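Local coordinates for protein peptidase, M20/M25/M40 family (Staphylococcus aureus, PDB 4EWT) that probably hydrolyses N-acyl amino acids or related amides at a two-manganese site, as a metal-dependent amidohydrolase of the M20 peptidase family, at residues A[77-82]-A[134-139]; A[28-33]-A[138-143]; A[101-106]-A[162-167]; A[295-300]-A[332-337]. All blocks are in the same frame, centred on the assembly; numbering follows the deposited sequence.

Overall arrangement
Contacts 1, 2 and 3 converge on a two-manganese site, the ions about 3.4 Å apart; contacts 1 and 2 reach one ion and contact 3 both. Contact 4 lies beside the site, the side chain of Glu333 being about 4 Å from a manganese ion. Contact 1 joins strands 72-78 and 129-135 and carries Glu139; contact 3 supplies Cys103, His105 and His164. Contact 2, its centre 6 Å from that of contact 1, shares Glu138 and Glu139 with it and is tied to it by Asp80 OD2 and Ser30 OG, 2.7 Å apart. Tyr297 OH of contact 4 reaches Glu138 O at 2.7 Å, joining loop 295-300 to the loop that carries Glu139.

Contact 1 (A[77-82]-A[134-139]); sequences ADFDAL and HQPAEE. With MN (manganese (II) ion), chain E.
Asp80, its CG between the backbone N and the carbonyl carbon (chi1 59°), turns its carboxylate onto the loop leaving strand 129-135, where OD2 accepts from Glu139 N through its syn lone pair at 2.8 Å (N-H...O 165°). Ser30 OG hydrogen-bonds to the same oxygen. Behind this loop the backbones pair: Gln135 N donates to Ala77 O (2.8 Å) and Phe79 N to Gln135 O (2.8 Å). These bonds join parallel neighbours in the central mixed sheet of the M20 catalytic domain, whose strands deliver ligands at their C-terminal ends. Glu139 OE2 accordingly binds manganese of chain E at 2.2 Å and accepts from water 1 at 3.1 Å, which also donates to Asp80 O. Leu82 CD2 packs against Glu139 CD at 3.7 Å. Gln135 NE2 serves Pro136 O (3.3 Å) and Asp334 OD1, while its OE1 is bonded by Tyr338 and Arg76. Asp78 OD1 is taken by His108 ND1. Pro136 CA lies over one face of the Phe79 ring, with Phe79 CZ 3.6 Å from Pro136 CB.

Contact 2 (A[28-33]-A[138-143]); sequences ELSFHE and EEVPPG. With MN (manganese (II) ion), chain E.
Phe31 pushes the far end of its ring into the bend formed by Val140, Pro141, Pro142 and Gly143, while the neighbouring Ser30 meets Val140 and Glu139. Both residues occupy the middle of a type II beta turn, Leu29 to His32, and Phe31 takes the positive phi of its third position (72°). Its CG stands anti to the carbonyl carbon, beside the backbone N (chi1 -56°). At the far end of the ring CE2 approaches Val140 O to 3.5 Å, the oxygen lying at the ring edge near its plane, and CZ touches Pro142 CD at 3.7 Å. The bend itself contains a cis peptide bond before Pro142, and a weak hydrogen bond spans it, from Gly143 N to Val140 O at 2.9 Å. Ser30 OG sits 3.5 Å from Val140 CG2 and 3.7 Å from Glu139 CB, so the contact here is one of van der Waals packing. The polar bond of this hydroxyl goes instead to Asp80 OD2, the carboxylate oxygen that also receives Glu139 N, and the turn is thereby tied to the backbone of a metal ligand. One shell further out, Pro141 leans on Arg185 and Phe187 of strand 179-193, while Glu33, at the N-cap of helix 34-43, holds Ala137 N with OE1.

Contact 3 (A[101-106]-A[162-167]); sequences HACGHD and GVHVMS. With MN (manganese (II) ion), chain F; MN (manganese (II) ion), chain E.
Cys103 SG bridges the two manganese ions, 2.4 Å from the ion of chain E and 2.6 Å from that of chain F, a place filled by an aspartate carboxylate in many M20 relatives. SG stands roughly anti to the backbone N (chi1 -150°) and lies in the plane of the His164 ring, at its edge. Two histidines complete the protein ligands of the chain F ion: His105 NE2 at 2.3 Å and His164 NE2 at 2.3 Å. Their rings converge on the metal with planes 73° apart, and His164 NE2 lies at the edge of the His105 ring. The rotation of His164 is fixed from its other nitrogen, because ND1 donates to Val165 O at 2.8 Å (164°) with the oxygen almost in the ring plane; His361 bonds to the same carbonyl. Behind the ligands, Gly104 CA packs against Val165 CG2 at 3.9 Å. Gly104 is the N-cap of helix 105-120, so the contact joins the start of that helix to the end of strand 159-166, in the alpha/beta core of the catalytic domain. Glu139 and His362 add the remaining protein ligands of the chain E ion. Water 2 also bridges the ions, at 2.4 Å from that of chain E and 2.5 Å from that of chain F. Such shared coordination would polarise the water, consistent with a role as nucleophile in amide hydrolysis.

Contact 4 (A[295-300]-A[332-337]); sequences DDYPAL and SEDFAY
Tyr297 lays one face of its ring over Asp334 CB, a CH-pi contact with the carbon 3.6 Å from the ring centroid; Asp296 OD2, salt-bridged to Arg185, lies over the opposite face toward the rim. Segment 295-300 is the loop between strands 288-295 and 300-302 of the second domain's antiparallel sheet, so the contact joins the two domains of the M20 fold, probably near their hinge. The loop meets the weakly bonded start of helix 335-341, where Glu333 OE2 caps Phe335 N at 3.1 Å with its anti lone pair. Pro298 repeats the theme, CD standing over the face of Tyr337, 3.7 Å from the ring centroid. The two tyrosine side chains cross at about a right angle, and Tyr297 CD1 touches Tyr337 CE2 at 3.6 Å. Ala336 CB fits between Pro298 and Leu300, 3.6 Å from Leu300 CA. Leu300, its CG anti to the backbone N (chi1 -154°), meets Phe335 CD2 at the ring edge with CD2, 3.9 Å away. Arg76 pairs with Glu333 and Asp334, while Tyr297 OH bonds to Glu138 O. Water 6 joins the two backbones, donating to Ala299 O at 2.8 Å and to Ala336 O at 2.8 Å.

Contact 1 (A[77-82]-A[134-139])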
loop_
_atom_site.group_PDB
_atom_site.type_symbol
_atom_site.label_atom_id
_atom_site.label_comp_id
_atom_site.label_asym_id
_atom_site.label_seq_id
_atom_site.Cartn_x
_atom_site.Cartn_y
_atom_site.Cartn_z
ATOM N N ALA A 77 -13.321 -44.125 -6.275
ATOM C CA ALA A 77 -14.534 -43.299 -6.234
ATOM C C ALA A 77 -14.763 -42.795 -4.818
ATOM O O ALA A 77 -14.743 -43.576 -3.871
ATOM C CB ALA A 77 -15.756 -44.096 -6.707
ATOM N N ASP A 78 -14.987 -41.493 -4.675
ATOM C CA ASP A 78 -15.299 -40.898 -3.367
ATOM C C ASP A 78 -16.810 -40.796 -3.147
ATOM O O ASP A 78 -17.585 -40.820 -4.115
ATOM C CB ASP A 78 -14.589 -39.545 -3.157
ATOM C CG ASP A 78 -14.573 -38.670 -4.410
ATOM O OD1 ASP A 78 -15.201 -39.016 -5.439
ATOM O OD2 ASP A 78 -13.921 -37.612 -4.362
ATOM N N PHE A 79 -17.228 -40.724 -1.882
ATOM C CA PHE A 79 -18.662 -40.759 -1.573
ATOM C C PHE A 79 -19.205 -39.786 -0.519
ATOM O O PHE A 79 -20.392 -39.860 -0.172
ATOM C CB PHE A 79 -19.143 -42.189 -1.288
ATOM C CG PHE A 79 -18.526 -42.836 -0.072
ATOM C CD1 PHE A 79 -19.085 -42.655 1.194
ATOM C CD2 PHE A 79 -17.431 -43.688 -0.203
ATOM C CE1 PHE A 79 -18.542 -43.290 2.313
ATOM C CE2 PHE A 79 -16.882 -44.331 0.913
ATOM C CZ PHE A 79 -17.438 -44.131 2.173
ATOM N N ASP A 80 -18.362 -38.880 -0.026
ATOM C CA ASP A 80 -18.819 -37.863 0.927
ATOM C C ASP A 80 -19.528 -36.715 0.216
ATOM O O ASP A 80 -19.243 -36.416 -0.952
ATOM C CB ASP A 80 -17.668 -37.331 1.804
ATOM C CG ASP A 80 -16.534 -36.703 0.990
ATOM O OD1 ASP A 80 -16.267 -37.136 -0.157
ATOM O OD2 ASP A 80 -15.880 -35.781 1.523
ATOM N N ALA A 81 -20.456 -36.083 0.929
ATOM C CA ALA A 81 -21.189 -34.925 0.418
ATOM C C ALA A 81 -20.728 -33.637 1.112
ATOM O O ALA A 81 -19.762 -33.664 1.871
ATOM C CB ALA A 81 -22.680 -35.131 0.591
ATOM N N LEU A 82 -21.429 -32.529 0.862
ATOM C CA LEU A 82 -21.027 -31.201 1.352
ATOM C C LEU A 82 -22.117 -30.506 2.189
ATOM O O LEU A 82 -23.299 -30.825 2.036
ATOM C CB LEU A 82 -20.656 -30.310 0.166
ATOM C CG LEU A 82 -19.361 -30.616 -0.582
ATOM C CD1 LEU A 82 -19.483 -30.174 -2.032
ATOM C CD2 LEU A 82 -18.185 -29.939 0.101
ATOM N N HIS A 134 -13.533 -47.190 -2.449
ATOM C CA HIS A 134 -14.648 -46.309 -2.133
ATOM C C HIS A 134 -14.231 -45.428 -0.956
ATOM O O HIS A 134 -14.116 -45.905 0.177
ATOM C CB HIS A 134 -15.916 -47.118 -1.814
ATOM C CG HIS A 134 -16.560 -47.737 -3.017
ATOM N ND1 HIS A 134 -16.498 -49.088 -3.282
ATOM C CD2 HIS A 134 -17.287 -47.190 -4.020
ATOM C CE1 HIS A 134 -17.166 -49.347 -4.394
ATOM N NE2 HIS A 134 -17.647 -48.211 -4.866
ATOM N N GLN A 135 -13.990 -44.148 -1.241
ATOM C CA GLN A 135 -13.350 -43.234 -0.293
ATOM C C GLN A 135 -14.315 -42.226 0.329
ATOM O O GLN A 135 -15.041 -41.539 -0.388
ATOM C CB GLN A 135 -12.198 -42.489 -0.981
ATOM C CG GLN A 135 -11.295 -41.691 -0.043
ATOM C CD GLN A 135 -10.585 -40.559 -0.751
ATOM O OE1 GLN A 135 -9.751 -40.779 -1.633
ATOM N NE2 GLN A 135 -10.918 -39.332 -0.373
ATOM N N PRO A 136 -14.325 -42.136 1.669
ATOM C CA PRO A 136 -15.048 -41.076 2.359
ATOM C C PRO A 136 -14.180 -39.824 2.501
ATOM O O PRO A 136 -13.005 -39.833 2.115
ATOM C CB PRO A 136 -15.280 -41.679 3.745
ATOM C CG PRO A 136 -14.084 -42.508 3.981
ATOM C CD PRO A 136 -13.745 -43.097 2.625
ATOM N N ALA A 137 -14.771 -38.760 3.037
ATOM C CA ALA A 137 -14.016 -37.637 3.607
ATOM C C ALA A 137 -13.068 -36.907 2.647
ATOM O O ALA A 137 -12.082 -36.322 3.083
ATOM C CB ALA A 137 -13.254 -38.111 4.858
ATOM N N GLU A 138 -13.371 -36.929 1.352
ATOM C CA GLU A 138 -12.545 -36.237 0.356
ATOM C C GLU A 138 -12.556 -34.716 0.560
ATOM O O GLU A 138 -11.541 -34.053 0.371
ATOM C CB GLU A 138 -13.003 -36.604 -1.068
ATOM C CG GLU A 138 -12.112 -36.078 -2.205
ATOM C CD GLU A 138 -12.327 -34.600 -2.537
ATOM O OE1 GLU A 138 -13.480 -34.114 -2.425
ATOM O OE2 GLU A 138 -11.336 -33.927 -2.915
ATOM N N GLU A 139 -13.701 -34.176 0.969
ATOM C CA GLU A 139 -13.953 -32.732 0.921
ATOM C C GLU A 139 -13.334 -31.888 2.030
ATOM O O GLU A 139 -13.083 -30.688 1.839
ATOM C CB GLU A 139 -15.460 -32.466 0.861
ATOM C CG GLU A 139 -16.121 -32.981 -0.412
ATOM C CD GLU A 139 -15.780 -32.154 -1.646
ATOM O OE1 GLU A 139 -14.889 -31.278 -1.587
ATOM O OE2 GLU A 139 -16.412 -32.391 -2.698
HETATM MN MN MN E . -15.699 -31.041 -4.236
HETATM O O HOH W 1 -19.096 -33.899 -2.309
HETATM O O HOH W 2 -13.841 -32.610 -4.283
#

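Contact 2 (A[28-33]-A[138-143])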
loop_
_atom_site.group_PDB
_atom_site.type_symbol
_atom_site.label_atom_id
_atom_site.label_comp_id
_atom_site.label_asym_id
_atom_site.label_seq_id
_atom_site.Cartn_x
_atom_site.Cartn_y
_atom_site.Cartn_z
ATOM N N GLU A 28 -24.332 -37.618 2.975
ATOM C CA GLU A 28 -23.780 -37.436 4.311
ATOM C C GLU A 28 -22.461 -36.693 4.274
ATOM O O GLU A 28 -21.669 -36.858 3.345
ATOM C CB GLU A 28 -23.586 -38.774 5.004
ATOM C CG GLU A 28 -24.874 -39.405 5.491
ATOM C CD GLU A 28 -24.703 -40.864 5.816
ATOM O OE1 GLU A 28 -23.945 -41.548 5.090
ATOM O OE2 GLU A 28 -25.322 -41.325 6.792
ATOM N N LEU A 29 -22.240 -35.890 5.308
ATOM C CA LEU A 29 -21.031 -35.081 5.459
ATOM C C LEU A 29 -19.766 -35.916 5.630
ATOM O O LEU A 29 -19.828 -37.073 6.061
ATOM C CB LEU A 29 -21.196 -34.152 6.670
ATOM C CG LEU A 29 -21.645 -32.700 6.487
ATOM C CD1 LEU A 29 -22.210 -32.396 5.114
ATOM C CD2 LEU A 29 -22.639 -32.332 7.579
ATOM N N SER A 30 -18.625 -35.304 5.306
ATOM C CA SER A 30 -17.307 -35.902 5.517
ATOM C C SER A 30 -17.116 -36.291 6.984
ATOM O O SER A 30 -17.412 -35.504 7.880
ATOM C CB SER A 30 -16.203 -34.930 5.098
ATOM O OG SER A 30 -16.411 -34.426 3.791
ATOM N N PHE A 31 -16.634 -37.512 7.208
ATOM C CA PHE A 31 -16.426 -38.085 8.548
ATOM C C PHE A 31 -17.724 -38.463 9.285
ATOM O O PHE A 31 -17.689 -38.816 10.467
ATOM C CB PHE A 31 -15.525 -37.196 9.422
ATOM C CG PHE A 31 -14.179 -36.900 8.811
ATOM C CD1 PHE A 31 -13.183 -37.877 8.770
ATOM C CD2 PHE A 31 -13.903 -35.642 8.285
ATOM C CE1 PHE A 31 -11.935 -37.607 8.209
ATOM C CE2 PHE A 31 -12.658 -35.358 7.724
ATOM C CZ PHE A 31 -11.672 -36.344 7.687
ATOM N N HIS A 32 -18.857 -38.395 8.584
ATOM C CA HIS A 32 -20.156 -38.800 9.143
ATOM C C HIS A 32 -20.987 -39.603 8.133
ATOM O O HIS A 32 -22.220 -39.589 8.171
ATOM C CB HIS A 32 -20.944 -37.582 9.631
ATOM C CG HIS A 32 -20.198 -36.729 10.611
ATOM N ND1 HIS A 32 -20.203 -36.974 11.968
ATOM C CD2 HIS A 32 -19.418 -35.639 10.428
ATOM C CE1 HIS A 32 -19.459 -36.070 12.580
ATOM N NE2 HIS A 32 -18.973 -35.246 11.668
ATOM N N GLU A 33 -20.302 -40.312 7.240
ATOM C CA GLU A 33 -20.960 -41.028 6.154
ATOM C C GLU A 33 -21.149 -42.486 6.622
ATOM O O GLU A 33 -20.541 -43.424 6.099
ATOM C CB GLU A 33 -20.180 -40.878 4.830
ATOM C CG GLU A 33 -18.690 -41.206 4.894
ATOM C CD GLU A 33 -17.835 -40.080 5.449
ATOM O OE1 GLU A 33 -17.544 -39.110 4.714
ATOM O OE2 GLU A 33 -17.420 -40.191 6.617
ATOM N N GLU A 138 -13.371 -36.929 1.352
ATOM C CA GLU A 138 -12.545 -36.237 0.356
ATOM C C GLU A 138 -12.556 -34.716 0.560
ATOM O O GLU A 138 -11.541 -34.053 0.371
ATOM C CB GLU A 138 -13.003 -36.604 -1.068
ATOM C CG GLU A 138 -12.112 -36.078 -2.205
ATOM C CD GLU A 138 -12.327 -34.600 -2.537
ATOM O OE1 GLU A 138 -13.480 -34.114 -2.425
ATOM O OE2 GLU A 138 -11.336 -33.927 -2.915
ATOM N N GLU A 139 -13.701 -34.176 0.969
ATOM C CA GLU A 139 -13.953 -32.732 0.921
ATOM C C GLU A 139 -13.334 -31.888 2.030
ATOM O O GLU A 139 -13.083 -30.688 1.839
ATOM C CB GLU A 139 -15.460 -32.466 0.861
ATOM C CG GLU A 139 -16.121 -32.981 -0.412
ATOM C CD GLU A 139 -15.780 -32.154 -1.646
ATOM O OE1 GLU A 139 -14.889 -31.278 -1.587
ATOM O OE2 GLU A 139 -16.412 -32.391 -2.698
ATOM N N VAL A 140 -13.118 -32.499 3.192
ATOM C CA VAL A 140 -12.671 -31.760 4.376
ATOM C C VAL A 140 -11.340 -32.317 4.887
ATOM O O VAL A 140 -11.237 -33.515 5.139
ATOM C CB VAL A 140 -13.737 -31.787 5.511
ATOM C CG1 VAL A 140 -13.360 -30.826 6.637
ATOM C CG2 VAL A 140 -15.119 -31.448 4.972
ATOM N N PRO A 141 -10.311 -31.449 5.015
ATOM C CA PRO A 141 -9.028 -31.835 5.626
ATOM C C PRO A 141 -9.239 -32.478 7.007
ATOM O O PRO A 141 -10.119 -32.038 7.750
ATOM C CB PRO A 141 -8.292 -30.498 5.775
ATOM C CG PRO A 141 -8.867 -29.623 4.713
ATOM C CD PRO A 141 -10.301 -30.053 4.529
ATOM N N PRO A 142 -8.444 -33.511 7.361
ATOM C CA PRO A 142 -7.292 -34.088 6.654
ATOM C C PRO A 142 -7.650 -34.983 5.461
ATOM O O PRO A 142 -6.757 -35.406 4.730
ATOM C CB PRO A 142 -6.606 -34.914 7.743
ATOM C CG PRO A 142 -7.722 -35.356 8.619
ATOM C CD PRO A 142 -8.723 -34.234 8.619
ATOM N N GLY A 143 -8.934 -35.265 5.272
ATOM C CA GLY A 143 -9.394 -36.046 4.128
ATOM C C GLY A 143 -9.427 -37.540 4.383
ATOM O O GLY A 143 -9.037 -38.009 5.454
HETATM MN MN MN E . -15.699 -31.041 -4.236
HETATM O O HOH W 2 -13.841 -32.610 -4.283
#

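Contact 3 (A[101-106]-A[162-167])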
loop_
_atom_site.group_PDB
_atom_site.type_symbol
_atom_site.label_atom_id
_atom_site.label_comp_id
_atom_site.label_asym_id
_atom_site.label_seq_id
_atom_site.Cartn_x
_atom_site.Cartn_y
_atom_site.Cartn_z
ATOM N N HIS A 101 -25.005 -33.687 -2.299
ATOM C CA HIS A 101 -23.938 -34.163 -3.188
ATOM C C HIS A 101 -23.688 -33.160 -4.318
ATOM O O HIS A 101 -24.122 -33.373 -5.460
ATOM C CB HIS A 101 -24.245 -35.549 -3.758
ATOM C CG HIS A 101 -23.782 -36.676 -2.889
ATOM N ND1 HIS A 101 -22.447 -36.930 -2.645
ATOM C CD2 HIS A 101 -24.478 -37.624 -2.215
ATOM C CE1 HIS A 101 -22.341 -37.982 -1.852
ATOM N NE2 HIS A 101 -23.558 -38.419 -1.575
ATOM N N ALA A 102 -22.984 -32.076 -3.979
ATOM C CA ALA A 102 -22.745 -30.964 -4.890
ATOM C C ALA A 102 -21.454 -31.085 -5.711
ATOM O O ALA A 102 -21.041 -30.110 -6.348
ATOM C CB ALA A 102 -22.764 -29.630 -4.109
ATOM N N CYS A 103 -20.830 -32.267 -5.698
ATOM C CA CYS A 103 -19.572 -32.508 -6.435
ATOM C C CYS A 103 -19.599 -33.802 -7.266
ATOM O O CYS A 103 -18.578 -34.209 -7.829
ATOM C CB CYS A 103 -18.372 -32.519 -5.478
ATOM S SG CYS A 103 -16.799 -31.969 -6.204
ATOM N N GLY A 104 -20.763 -34.447 -7.327
ATOM C CA GLY A 104 -20.965 -35.618 -8.177
ATOM C C GLY A 104 -20.404 -36.901 -7.597
ATOM O O GLY A 104 -20.231 -37.883 -8.318
ATOM N N HIS A 105 -20.127 -36.896 -6.294
ATOM C CA HIS A 105 -19.598 -38.077 -5.601
ATOM C C HIS A 105 -20.618 -39.224 -5.576
ATOM O O HIS A 105 -20.243 -40.392 -5.571
ATOM C CB HIS A 105 -19.164 -37.724 -4.175
ATOM C CG HIS A 105 -17.967 -36.826 -4.100
ATOM N ND1 HIS A 105 -17.316 -36.559 -2.914
ATOM C CD2 HIS A 105 -17.301 -36.136 -5.057
ATOM C CE1 HIS A 105 -16.304 -35.745 -3.142
ATOM N NE2 HIS A 105 -16.275 -35.470 -4.432
ATOM N N ASP A 106 -21.904 -38.880 -5.557
ATOM C CA ASP A 106 -22.967 -39.870 -5.725
ATOM C C ASP A 106 -22.855 -40.551 -7.095
ATOM O O ASP A 106 -23.002 -41.776 -7.199
ATOM C CB ASP A 106 -24.348 -39.227 -5.553
ATOM C CG ASP A 106 -24.565 -38.035 -6.481
ATOM O OD1 ASP A 106 -23.588 -37.322 -6.817
ATOM O OD2 ASP A 106 -25.723 -37.818 -6.879
ATOM N N GLY A 162 -8.459 -42.582 -11.283
ATOM C CA GLY A 162 -9.661 -41.973 -10.747
ATOM C C GLY A 162 -10.323 -41.122 -11.800
ATOM O O GLY A 162 -9.681 -40.649 -12.734
ATOM N N VAL A 163 -11.618 -40.921 -11.633
ATOM C CA VAL A 163 -12.395 -40.138 -12.565
ATOM C C VAL A 163 -13.209 -39.156 -11.754
ATOM O O VAL A 163 -13.689 -39.493 -10.670
ATOM C CB VAL A 163 -13.334 -41.031 -13.426
ATOM C CG1 VAL A 163 -14.459 -40.211 -14.052
ATOM C CG2 VAL A 163 -12.548 -41.734 -14.507
ATOM N N HIS A 164 -13.323 -37.935 -12.266
ATOM C CA HIS A 164 -14.246 -36.962 -11.722
ATOM C C HIS A 164 -15.145 -36.469 -12.845
ATOM O O HIS A 164 -14.659 -36.100 -13.925
ATOM C CB HIS A 164 -13.476 -35.784 -11.108
ATOM C CG HIS A 164 -14.184 -35.131 -9.964
ATOM N ND1 HIS A 164 -15.322 -34.376 -10.132
ATOM C CD2 HIS A 164 -13.920 -35.128 -8.637
ATOM C CE1 HIS A 164 -15.722 -33.924 -8.958
ATOM N NE2 HIS A 164 -14.885 -34.357 -8.034
ATOM N N VAL A 165 -16.452 -36.496 -12.603
ATOM C CA VAL A 165 -17.418 -35.820 -13.473
ATOM C C VAL A 165 -17.224 -34.304 -13.389
ATOM O O VAL A 165 -17.012 -33.753 -12.298
ATOM C CB VAL A 165 -18.881 -36.163 -13.109
ATOM C CG1 VAL A 165 -19.189 -37.631 -13.429
ATOM C CG2 VAL A 165 -19.189 -35.834 -11.631
ATOM N N MET A 166 -17.281 -33.644 -14.542
ATOM C CA MET A 166 -17.114 -32.204 -14.614
ATOM C C MET A 166 -18.351 -31.531 -15.189
ATOM O O MET A 166 -18.597 -31.590 -16.400
ATOM C CB MET A 166 -15.880 -31.855 -15.439
ATOM C CG MET A 166 -14.583 -32.437 -14.895
ATOM S SD MET A 166 -14.179 -31.879 -13.231
ATOM C CE MET A 166 -13.220 -30.417 -13.593
ATOM N N SER A 167 -19.117 -30.883 -14.312
ATOM C CA SER A 167 -20.366 -30.212 -14.687
ATOM C C SER A 167 -20.118 -29.019 -15.605
ATOM O O SER A 167 -21.054 -28.428 -16.139
ATOM C CB SER A 167 -21.103 -29.737 -13.434
ATOM O OG SER A 167 -20.467 -28.592 -12.880
HETATM MN MN MN F . -15.215 -33.990 -5.812
HETATM MN MN MN E . -15.699 -31.041 -4.236
HETATM O O HOH W 2 -13.841 -32.610 -4.283
HETATM O O HOH W 3 -13.610 -35.559 -5.567
#

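Contact 4 (A[295-300]-A[332-337])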
loop_
_atom_site.group_PDB
_atom_site.type_symbol
_atom_site.label_atom_id
_atom_site.label_comp_id
_atom_site.label_asym_id
_atom_site.label_seq_id
_atom_site.Cartn_x
_atom_site.Cartn_y
_atom_site.Cartn_z
ATOM N N ASP A 295 0.242 -26.820 5.835
ATOM C CA ASP A 295 0.120 -27.467 4.537
ATOM C C ASP A 295 -1.121 -28.351 4.505
ATOM O O ASP A 295 -1.548 -28.914 5.523
ATOM C CB ASP A 295 1.362 -28.305 4.205
ATOM C CG ASP A 295 1.598 -28.413 2.710
ATOM O OD1 ASP A 295 1.141 -27.511 1.976
ATOM O OD2 ASP A 295 2.247 -29.383 2.254
ATOM N N ASP A 296 -1.692 -28.478 3.324
ATOM C CA ASP A 296 -2.896 -29.246 3.167
ATOM C C ASP A 296 -2.690 -29.963 1.835
ATOM O O ASP A 296 -1.550 -30.094 1.412
ATOM C CB ASP A 296 -4.078 -28.283 3.073
ATOM C CG ASP A 296 -5.375 -28.981 3.114
ATOM O OD1 ASP A 296 -5.644 -29.667 4.128
ATOM O OD2 ASP A 296 -6.114 -28.854 2.122
ATOM N N TYR A 297 -3.752 -30.408 1.163
ATOM C CA TYR A 297 -3.634 -31.322 0.026
ATOM C C TYR A 297 -2.468 -30.924 -0.884
ATOM O O TYR A 297 -2.262 -29.741 -1.148
ATOM C CB TYR A 297 -4.943 -31.428 -0.784
ATOM C CG TYR A 297 -6.186 -31.891 -0.025
ATOM C CD1 TYR A 297 -6.103 -32.413 1.271
ATOM C CD2 TYR A 297 -7.448 -31.827 -0.619
ATOM C CE1 TYR A 297 -7.245 -32.838 1.957
ATOM C CE2 TYR A 297 -8.599 -32.244 0.057
ATOM C CZ TYR A 297 -8.493 -32.750 1.341
ATOM O OH TYR A 297 -9.627 -33.166 2.019
ATOM N N PRO A 298 -1.670 -31.909 -1.337
ATOM C CA PRO A 298 -0.654 -31.577 -2.341
ATOM C C PRO A 298 -1.303 -31.348 -3.712
ATOM O O PRO A 298 -2.462 -31.729 -3.918
ATOM C CB PRO A 298 0.244 -32.829 -2.368
ATOM C CG PRO A 298 -0.615 -33.941 -1.842
ATOM C CD PRO A 298 -1.554 -33.297 -0.850
ATOM N N ALA A 299 -0.577 -30.713 -4.627
ATOM C CA ALA A 299 -0.997 -30.640 -6.026
ATOM C C ALA A 299 -1.146 -32.040 -6.626
ATOM O O ALA A 299 -0.389 -32.956 -6.295
ATOM C CB ALA A 299 -0.004 -29.827 -6.832
ATOM N N LEU A 300 -2.123 -32.205 -7.510
ATOM C CA LEU A 300 -2.381 -33.512 -8.093
ATOM C C LEU A 300 -1.493 -33.689 -9.314
ATOM O O LEU A 300 -1.618 -32.956 -10.305
ATOM C CB LEU A 300 -3.846 -33.650 -8.475
ATOM C CG LEU A 300 -4.438 -35.053 -8.520
ATOM C CD1 LEU A 300 -5.938 -34.900 -8.708
ATOM C CD2 LEU A 300 -3.834 -35.903 -9.619
ATOM N N SER A 332 -8.719 -28.131 -5.376
ATOM C CA SER A 332 -7.806 -29.130 -4.858
ATOM C C SER A 332 -8.596 -30.424 -4.704
ATOM O O SER A 332 -9.833 -30.410 -4.673
ATOM C CB SER A 332 -7.155 -28.682 -3.542
ATOM O OG SER A 332 -7.860 -29.222 -2.436
ATOM N N GLU A 333 -7.882 -31.539 -4.640
ATOM C CA GLU A 333 -8.484 -32.850 -4.713
ATOM C C GLU A 333 -7.585 -33.787 -3.915
ATOM O O GLU A 333 -6.366 -33.806 -4.132
ATOM C CB GLU A 333 -8.579 -33.262 -6.193
ATOM C CG GLU A 333 -8.834 -34.726 -6.477
ATOM C CD GLU A 333 -10.140 -35.225 -5.921
ATOM O OE1 GLU A 333 -11.187 -34.629 -6.256
ATOM O OE2 GLU A 333 -10.113 -36.207 -5.146
ATOM N N ASP A 334 -8.160 -34.559 -2.994
ATOM C CA ASP A 334 -7.317 -35.428 -2.169
ATOM C C ASP A 334 -6.847 -36.720 -2.840
ATOM O O ASP A 334 -6.008 -37.438 -2.296
ATOM C CB ASP A 334 -7.854 -35.606 -0.734
ATOM C CG ASP A 334 -8.665 -36.874 -0.535
ATOM O OD1 ASP A 334 -9.108 -37.496 -1.523
ATOM O OD2 ASP A 334 -8.864 -37.237 0.649
ATOM N N PHE A 335 -7.344 -36.973 -4.047
ATOM C CA PHE A 335 -6.754 -37.987 -4.923
ATOM C C PHE A 335 -5.250 -37.750 -5.059
ATOM O O PHE A 335 -4.489 -38.684 -5.320
ATOM C CB PHE A 335 -7.406 -37.965 -6.310
ATOM C CG PHE A 335 -6.947 -39.075 -7.216
ATOM C CD1 PHE A 335 -7.621 -40.294 -7.235
ATOM C CD2 PHE A 335 -5.847 -38.899 -8.063
ATOM C CE1 PHE A 335 -7.211 -41.326 -8.059
ATOM C CE2 PHE A 335 -5.425 -39.920 -8.897
ATOM C CZ PHE A 335 -6.110 -41.150 -8.896
ATOM N N ALA A 336 -4.837 -36.495 -4.876
ATOM C CA ALA A 336 -3.428 -36.115 -4.992
ATOM C C ALA A 336 -2.521 -36.906 -4.059
ATOM O O ALA A 336 -1.345 -37.100 -4.360
ATOM C CB ALA A 336 -3.264 -34.637 -4.754
ATOM N N TYR A 337 -3.066 -37.336 -2.923
ATOM C CA TYR A 337 -2.359 -38.218 -1.995
ATOM C C TYR A 337 -2.046 -39.588 -2.592
ATOM O O TYR A 337 -0.943 -40.090 -2.401
ATOM C CB TYR A 337 -3.132 -38.384 -0.684
ATOM C CG TYR A 337 -3.018 -37.198 0.256
ATOM C CD1 TYR A 337 -1.788 -36.822 0.792
ATOM C CD2 TYR A 337 -4.148 -36.474 0.628
ATOM C CE1 TYR A 337 -1.687 -35.734 1.663
ATOM C CE2 TYR A 337 -4.066 -35.404 1.492
ATOM C CZ TYR A 337 -2.835 -35.034 2.001
ATOM O OH TYR A 337 -2.766 -33.967 2.857
HETATM O O HOH W 4 -0.456 -32.530 3.209
HETATM O O HOH W 5 -5.015 -31.481 -5.385
HETATM O O HOH W 6 -0.053 -35.707 -6.400
#